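Local coordinates for exopolyphosphatase (Aquifex aeolicus, PDB 1T6C), which probably hydrolyses phosphoanhydride bonds of polyphosphate or guanosine pentaphosphate, as a calcium-binding member of the actin-like Ppx/GppA phosphatase family, at residues Gly56-Ile67 / Arg95-Val106. Residues are numbered along the deposited sequence; the frame is centred on the assembly and turned at random.
Sequences GRLQEDRIEETI and RAKNAEEFLERV
Over one face of the Arg105 guanidinium, centred on it, sits Ile67 CD1, 3.4 Å from Arg105 CZ; at the edge, near the plane, come the carboxylates of Glu64 and Glu60. The opening turns of two helices, 60-67 and 99-106, run side by side in the same sense, crossing at -28°, on the domain of the actin-like fold whose sheet includes strand 114-116, and Arg105 enters as a knob into the hole formed by Glu60, Ile63, Glu64 and Ile67. Its NH1 gives Glu64 OE2 a 2.8 Å salt bridge from above the carboxylate plane, seconded by weak bonds from NH2, while NE pairs with Glu109. Glu60 stays beyond direct pairing, but a water joins its OE1 to Arg105 NH1. The Phe102 ring has Ile67 CG1 at its edge; Leu58 CD1, Ile63 CG2 and Thr66 CG2 approach it obliquely, CG2 of Thr66 lying 3.8 Å from Phe102 CZ. From the same helix Val106 and Leu103 reach strand 114-116.

Ahead of the helices the Arg57 guanidinium lays one face over Asn98, ND2 lying 3.7 Å off its plane toward the rim, the two planes 34° apart. Asn98 CG stands between its backbone N and carbonyl carbon (chi1 56°), which turns the buried amide to the backbone of Leu58, gripped twice: OD1 takes the Leu58 N-H on a lone pair at 2.8 Å, and ND2 returns a bond to Leu58 O. A leucine in its place would probably leave both Leu58 backbone groups without these mates and free the loop to shift. The second N-H of the amide is used too: a water 2.8 Å from Asn98 ND2 accepts from it and donates to Glu60 OE2.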
ATOM      1  N   GLY A  56      15.377  -6.759  18.384  1.00 34.11           N
ATOM      2  CA  GLY A  56      14.853  -7.957  17.758  1.00 33.28           C
ATOM      3  C   GLY A  56      13.477  -8.413  18.240  1.00 32.75           C
ATOM      4  O   GLY A  56      13.043  -9.474  17.829  1.00 32.62           O
ATOM      5  N   ARG A  57      12.794  -7.634  19.085  1.00 31.78           N
ATOM      6  CA  ARG A  57      11.528  -8.047  19.710  1.00 30.76           C
ATOM      7  C   ARG A  57      10.434  -6.979  19.613  1.00 29.41           C
ATOM      8  O   ARG A  57      10.716  -5.780  19.550  1.00 28.62           O
ATOM      9  CB  ARG A  57      11.738  -8.366  21.185  1.00 31.61           C
ATOM     10  CG  ARG A  57      12.579  -9.600  21.452  1.00 34.47           C
ATOM     11  CD  ARG A  57      12.926  -9.811  22.925  1.00 38.10           C
ATOM     12  NE  ARG A  57      11.767 -10.166  23.747  1.00 41.29           N
ATOM     13  CZ  ARG A  57      11.144 -11.349  23.725  1.00 43.15           C
ATOM     14  NH1 ARG A  57      11.556 -12.335  22.921  1.00 44.41           N
ATOM     15  NH2 ARG A  57      10.098 -11.552  24.520  1.00 42.95           N
ATOM     16  N   LEU A  58       9.177  -7.434  19.603  1.00 27.28           N
ATOM     17  CA  LEU A  58       8.022  -6.562  19.807  1.00 25.71           C
ATOM     18  C   LEU A  58       7.989  -6.191  21.261  1.00 24.96           C
ATOM     19  O   LEU A  58       8.175  -7.040  22.119  1.00 23.95           O
ATOM     20  CB  LEU A  58       6.709  -7.284  19.482  1.00 25.06           C
ATOM     21  CG  LEU A  58       6.573  -7.901  18.087  1.00 23.78           C
ATOM     22  CD1 LEU A  58       5.217  -8.587  17.963  1.00 22.78           C
ATOM     23  CD2 LEU A  58       6.770  -6.916  16.992  1.00 23.38           C
ATOM     24  N   GLN A  59       7.759  -4.921  21.541  1.00 24.89           N
ATOM     25  CA  GLN A  59       7.712  -4.462  22.914  1.00 25.16           C
ATOM     26  C   GLN A  59       6.377  -4.784  23.545  1.00 24.81           C
ATOM     27  O   GLN A  59       5.318  -4.709  22.902  1.00 23.04           O
ATOM     28  CB  GLN A  59       8.004  -2.961  22.989  1.00 25.61           C
ATOM     29  CG  GLN A  59       9.394  -2.571  22.478  1.00 29.25           C
ATOM     30  CD  GLN A  59      10.517  -3.359  23.152  1.00 33.43           C
ATOM     31  OE1 GLN A  59      11.113  -4.270  22.536  1.00 37.01           O
ATOM     32  NE2 GLN A  59      10.792  -3.040  24.424  1.00 34.85           N
ATOM     33  N   GLU A  60       6.414  -5.133  24.818  1.00 24.22           N
ATOM     34  CA  GLU A  60       5.221  -5.609  25.499  1.00 25.06           C
ATOM     35  C   GLU A  60       4.104  -4.592  25.527  1.00 24.20           C
ATOM     36  O   GLU A  60       2.958  -4.966  25.370  1.00 23.87           O
ATOM     37  CB  GLU A  60       5.544  -6.052  26.929  1.00 25.55           C
ATOM     38  CG  GLU A  60       6.374  -7.332  27.000  1.00 27.45           C
ATOM     39  CD  GLU A  60       5.692  -8.533  26.363  1.00 28.67           C
ATOM     40  OE1 GLU A  60       4.452  -8.565  26.274  1.00 30.85           O
ATOM     41  OE2 GLU A  60       6.400  -9.464  25.966  1.00 30.63           O
ATOM     42  N   ASP A  61       4.422  -3.311  25.728  1.00 24.27           N
ATOM     43  CA  ASP A  61       3.365  -2.303  25.800  1.00 24.32           C
ATOM     44  C   ASP A  61       2.665  -2.118  24.441  1.00 23.15           C
ATOM     45  O   ASP A  61       1.464  -1.831  24.401  1.00 23.31           O
ATOM     46  CB  ASP A  61       3.882  -0.979  26.368  1.00 25.20           C
ATOM     47  CG  ASP A  61       4.865  -0.295  25.468  1.00 28.24           C
ATOM     48  OD1 ASP A  61       5.777  -0.962  24.955  1.00 33.44           O
ATOM     49  OD2 ASP A  61       4.819   0.929  25.221  1.00 33.84           O
ATOM     50  N   ARG A  62       3.413  -2.311  23.350  1.00 21.60           N
ATOM     51  CA  ARG A  62       2.875  -2.226  21.987  1.00 19.92           C
ATOM     52  C   ARG A  62       2.034  -3.479  21.660  1.00 19.13           C
ATOM     53  O   ARG A  62       0.997  -3.390  20.997  1.00 18.52           O
ATOM     54  CB  ARG A  62       4.000  -2.102  20.966  1.00 20.24           C
ATOM     55  CG  ARG A  62       4.975  -0.967  21.169  1.00 20.11           C
ATOM     56  CD  ARG A  62       4.361   0.419  21.064  1.00 20.53           C
ATOM     57  NE  ARG A  62       3.734   0.839  22.321  1.00 22.50           N
ATOM     58  CZ  ARG A  62       2.473   1.228  22.484  1.00 25.20           C
ATOM     59  NH1 ARG A  62       1.627   1.265  21.472  1.00 22.94           N
ATOM     60  NH2 ARG A  62       2.044   1.600  23.679  1.00 26.24           N
ATOM     61  N   ILE A  63       2.463  -4.631  22.162  1.00 18.83           N
ATOM     62  CA  ILE A  63       1.649  -5.848  22.068  1.00 19.03           C
ATOM     63  C   ILE A  63       0.324  -5.643  22.789  1.00 19.25           C
ATOM     64  O   ILE A  63      -0.727  -5.992  22.290  1.00 17.53           O
ATOM     65  CB  ILE A  63       2.390  -7.081  22.670  1.00 19.26           C
ATOM     66  CG1 ILE A  63       3.450  -7.578  21.701  1.00 19.03           C
ATOM     67  CG2 ILE A  63       1.416  -8.187  23.062  1.00 19.82           C
ATOM     68  CD1 ILE A  63       4.399  -8.611  22.300  1.00 21.70           C
ATOM     69  N   GLU A  64       0.365  -5.125  24.013  1.00 18.95           N
ATOM     70  CA  GLU A  64      -0.855  -5.057  24.809  1.00 19.62           C
ATOM     71  C   GLU A  64      -1.838  -4.084  24.185  1.00 18.77           C
ATOM     72  O   GLU A  64      -3.035  -4.357  24.154  1.00 18.94           O
ATOM     73  CB  GLU A  64      -0.530  -4.604  26.232  1.00 20.52           C
ATOM     74  CG  GLU A  64       0.276  -5.616  27.010  1.00 24.89           C
ATOM     75  CD  GLU A  64      -0.510  -6.853  27.400  1.00 27.82           C
ATOM     76  OE1 GLU A  64      -1.760  -6.890  27.272  1.00 29.66           O
ATOM     77  OE2 GLU A  64       0.142  -7.789  27.896  1.00 31.87           O
ATOM     78  N   GLU A  65      -1.344  -2.955  23.689  1.00 19.33           N
ATOM     79  CA  GLU A  65      -2.233  -1.999  23.042  1.00 19.79           C
ATOM     80  C   GLU A  65      -2.832  -2.628  21.780  1.00 19.33           C
ATOM     81  O   GLU A  65      -4.015  -2.435  21.470  1.00 19.23           O
ATOM     82  CB  GLU A  65      -1.531  -0.694  22.659  1.00 21.21           C
ATOM     83  CG  GLU A  65      -2.545   0.334  22.189  1.00 24.32           C
ATOM     84  CD  GLU A  65      -1.971   1.707  21.890  1.00 29.40           C
ATOM     85  OE1 GLU A  65      -0.784   1.913  22.135  1.00 32.70           O
ATOM     86  OE2 GLU A  65      -2.732   2.580  21.404  1.00 31.74           O
ATOM     87  N   THR A  66      -2.005  -3.367  21.049  1.00 17.75           N
ATOM     88  CA  THR A  66      -2.464  -3.981  19.798  1.00 16.44           C
ATOM     89  C   THR A  66      -3.550  -5.021  20.091  1.00 16.30           C
ATOM     90  O   THR A  66      -4.581  -5.035  19.427  1.00 15.09           O
ATOM     91  CB  THR A  66      -1.295  -4.586  19.031  1.00 15.83           C
ATOM     92  OG1 THR A  66      -0.374  -3.566  18.628  1.00 16.07           O
ATOM     93  CG2 THR A  66      -1.761  -5.208  17.704  1.00 14.85           C
ATOM     94  N   ILE A  67      -3.357  -5.827  21.138  1.00 16.37           N
ATOM     95  CA  ILE A  67      -4.375  -6.785  21.539  1.00 17.03           C
ATOM     96  C   ILE A  67      -5.676  -6.049  21.909  1.00 16.64           C
ATOM     97  O   ILE A  67      -6.754  -6.479  21.523  1.00 15.46           O
ATOM     98  CB  ILE A  67      -3.861  -7.708  22.664  1.00 18.01           C
ATOM     99  CG1 ILE A  67      -2.816  -8.666  22.092  1.00 18.48           C
ATOM    100  CG2 ILE A  67      -4.993  -8.497  23.319  1.00 18.41           C
ATOM    101  CD1 ILE A  67      -2.162  -9.524  23.096  1.00 20.94           C
ATOM    102  N   ARG A  95       9.728 -10.112  11.204  1.00 33.37           N
ATOM    103  CA  ARG A  95      11.095  -9.765  11.598  1.00 34.71           C
ATOM    104  C   ARG A  95      11.318  -9.928  13.107  1.00 34.18           C
ATOM    105  O   ARG A  95      12.400 -10.319  13.528  1.00 34.46           O
ATOM    106  CB  ARG A  95      11.438  -8.321  11.168  1.00 35.44           C
ATOM    107  CG  ARG A  95      12.368  -8.199   9.975  1.00 39.30           C
ATOM    108  CD  ARG A  95      11.751  -8.570   8.623  1.00 43.75           C
ATOM    109  NE  ARG A  95      12.555  -8.042   7.510  1.00 47.69           N
ATOM    110  CZ  ARG A  95      12.438  -6.814   6.976  1.00 49.95           C
ATOM    111  NH1 ARG A  95      11.529  -5.945   7.423  1.00 50.57           N
ATOM    112  NH2 ARG A  95      13.251  -6.450   5.980  1.00 50.64           N
ATOM    113  N   ALA A  96      10.304  -9.616  13.922  1.00 33.67           N
ATOM    114  CA  ALA A  96      10.400  -9.787  15.383  1.00 32.96           C
ATOM    115  C   ALA A  96      10.416 -11.243  15.851  1.00 32.73           C
ATOM    116  O   ALA A  96       9.688 -12.108  15.332  1.00 33.10           O
ATOM    117  CB  ALA A  96       9.263  -9.038  16.088  1.00 32.92           C
ATOM    118  N   LYS A  97      11.204 -11.480  16.892  1.00 32.03           N
ATOM    119  CA  LYS A  97      11.515 -12.809  17.408  1.00 31.44           C
ATOM    120  C   LYS A  97      10.406 -13.424  18.251  1.00 30.22           C
ATOM    121  O   LYS A  97      10.328 -14.648  18.395  1.00 31.09           O
ATOM    122  CB  LYS A  97      12.787 -12.731  18.260  1.00 32.27           C
ATOM    123  CG  LYS A  97      13.543 -14.010  18.346  1.00 33.21           C
ATOM    124  CD  LYS A  97      14.912 -13.789  18.928  1.00 35.13           C
ATOM    125  CE  LYS A  97      15.938 -13.611  17.859  1.00 36.42           C
ATOM    126  NZ  LYS A  97      17.254 -13.393  18.497  1.00 36.62           N
ATOM    127  N   ASN A  98       9.573 -12.566  18.838  1.00 27.88           N
ATOM    128  CA  ASN A  98       8.422 -13.001  19.635  1.00 25.96           C
ATOM    129  C   ASN A  98       7.095 -12.809  18.877  1.00 24.53           C
ATOM    130  O   ASN A  98       6.024 -12.771  19.493  1.00 23.97           O
ATOM    131  CB  ASN A  98       8.379 -12.288  20.996  1.00 25.76           C
ATOM    132  CG  ASN A  98       8.379 -10.774  20.871  1.00 22.73           C
ATOM    133  OD1 ASN A  98       8.775 -10.224  19.862  1.00 24.84           O
ATOM    134  ND2 ASN A  98       7.895 -10.100  21.900  1.00 24.70           N
ATOM    135  N   ALA A  99       7.161 -12.701  17.553  1.00 23.37           N
ATOM    136  CA  ALA A  99       5.962 -12.569  16.732  1.00 22.45           C
ATOM    137  C   ALA A  99       5.014 -13.766  16.902  1.00 21.67           C
ATOM    138  O   ALA A  99       3.811 -13.603  16.992  1.00 19.59           O
ATOM    139  CB  ALA A  99       6.326 -12.384  15.291  1.00 23.27           C
ATOM    140  N   GLU A 100       5.570 -14.966  16.951  1.00 21.93           N
ATOM    141  CA  GLU A 100       4.771 -16.176  17.065  1.00 22.30           C
ATOM    142  C   GLU A 100       3.989 -16.156  18.386  1.00 20.94           C
ATOM    143  O   GLU A 100       2.818 -16.472  18.416  1.00 20.61           O
ATOM    144  CB  GLU A 100       5.668 -17.413  16.924  1.00 23.46           C
ATOM    145  CG  GLU A 100       4.905 -18.709  16.732  1.00 29.06           C
ATOM    146  CD  GLU A 100       5.791 -19.956  16.774  1.00 35.11           C
ATOM    147  OE1 GLU A 100       5.240 -21.073  17.014  1.00 40.04           O
ATOM    148  OE2 GLU A 100       7.022 -19.830  16.558  1.00 39.50           O
ATOM    149  N   GLU A 101       4.633 -15.737  19.474  1.00 20.47           N
ATOM    150  CA  GLU A 101       4.012 -15.652  20.799  1.00 20.51           C
ATOM    151  C   GLU A 101       2.910 -14.576  20.868  1.00 18.61           C
ATOM    152  O   GLU A 101       1.840 -14.816  21.424  1.00 18.47           O
ATOM    153  CB  GLU A 101       5.102 -15.397  21.851  1.00 21.68           C
ATOM    154  CG  GLU A 101       6.058 -16.582  21.997  1.00 26.09           C
ATOM    155  CD  GLU A 101       7.380 -16.446  21.238  1.00 30.95           C
ATOM    156  OE1 GLU A 101       7.433 -16.071  20.033  1.00 32.44           O
ATOM    157  OE2 GLU A 101       8.404 -16.767  21.863  1.00 38.35           O
ATOM    158  N   PHE A 102       3.166 -13.425  20.256  1.00 17.74           N
ATOM    159  CA  PHE A 102       2.150 -12.395  20.049  1.00 17.50           C
ATOM    160  C   PHE A 102       0.925 -12.942  19.276  1.00 16.58           C
ATOM    161  O   PHE A 102      -0.204 -12.752  19.702  1.00 16.61           O
ATOM    162  CB  PHE A 102       2.760 -11.208  19.309  1.00 17.93           C
ATOM    163  CG  PHE A 102       1.759 -10.283  18.690  1.00 19.26           C
ATOM    164  CD1 PHE A 102       0.804  -9.645  19.466  1.00 21.65           C
ATOM    165  CD2 PHE A 102       1.786 -10.036  17.325  1.00 20.90           C
ATOM    166  CE1 PHE A 102      -0.100  -8.788  18.890  1.00 22.17           C
ATOM    167  CE2 PHE A 102       0.868  -9.194  16.736  1.00 23.41           C
ATOM    168  CZ  PHE A 102      -0.079  -8.555  17.525  1.00 23.29           C
ATOM    169  N   LEU A 103       1.149 -13.627  18.155  1.00 16.02           N
ATOM    170  CA  LEU A 103       0.021 -14.149  17.375  1.00 16.10           C
ATOM    171  C   LEU A 103      -0.786 -15.242  18.093  1.00 16.30           C
ATOM    172  O   LEU A 103      -2.006 -15.398  17.866  1.00 14.95           O
ATOM    173  CB  LEU A 103       0.537 -14.787  16.079  0.66 16.95           C
ATOM    174  CG  LEU A 103       1.332 -13.951  15.085  0.66 17.96           C
ATOM    175  CD1 LEU A 103       1.955 -14.841  14.013  0.66 19.57           C
ATOM    176  CD2 LEU A 103       0.461 -12.922  14.454  0.66 17.84           C
ATOM    177  N   GLU A 104      -0.097 -16.035  18.915  1.00 16.72           N
ATOM    178  CA  GLU A 104      -0.761 -17.007  19.780  1.00 16.91           C
ATOM    179  C   GLU A 104      -1.646 -16.318  20.817  1.00 15.89           C
ATOM    180  O   GLU A 104      -2.755 -16.764  21.091  1.00 15.69           O
ATOM    181  CB  GLU A 104       0.263 -17.920  20.487  1.00 17.82           C
ATOM    182  CG  GLU A 104      -0.332 -18.814  21.575  1.00 19.02           C
ATOM    183  CD  GLU A 104      -1.275 -19.893  21.074  1.00 21.83           C
ATOM    184  OE1 GLU A 104      -1.337 -20.145  19.847  1.00 21.47           O
ATOM    185  OE2 GLU A 104      -1.927 -20.533  21.930  1.00 22.81           O
ATOM    186  N   ARG A 105      -1.179 -15.227  21.405  1.00 16.16           N
ATOM    187  CA  ARG A 105      -2.050 -14.465  22.315  1.00 16.12           C
ATOM    188  C   ARG A 105      -3.297 -13.971  21.585  1.00 15.38           C
ATOM    189  O   ARG A 105      -4.370 -13.959  22.138  1.00 14.86           O
ATOM    190  CB  ARG A 105      -1.323 -13.264  22.917  1.00 16.37           C
ATOM    191  CG  ARG A 105      -0.271 -13.601  23.959  1.00 18.51           C
ATOM    192  CD  ARG A 105       0.214 -12.361  24.709  1.00 20.14           C
ATOM    193  NE  ARG A 105      -0.874 -11.755  25.484  1.00 21.21           N
ATOM    194  CZ  ARG A 105      -0.832 -10.545  26.038  1.00 23.16           C
ATOM    195  NH1 ARG A 105       0.267  -9.805  25.973  1.00 22.17           N
ATOM    196  NH2 ARG A 105      -1.890 -10.095  26.700  1.00 24.53           N
ATOM    197  N   VAL A 106      -3.147 -13.565  20.327  1.00 15.02           N
ATOM    198  CA  VAL A 106      -4.300 -13.074  19.595  1.00 14.46           C
ATOM    199  C   VAL A 106      -5.337 -14.193  19.376  1.00 14.15           C
ATOM    200  O   VAL A 106      -6.521 -13.982  19.510  1.00 13.84           O
ATOM    201  CB  VAL A 106      -3.892 -12.392  18.269  1.00 14.63           C
ATOM    202  CG1 VAL A 106      -5.115 -11.974  17.468  1.00 15.41           C
ATOM    203  CG2 VAL A 106      -3.030 -11.179  18.549  1.00 14.66           C
TER
HETATM  204  O   HOH W   1       2.991 -10.657  25.584  1.00 27.02           O
HETATM  205  O   HOH W   2       6.363 -11.471  23.828  1.00 31.76           O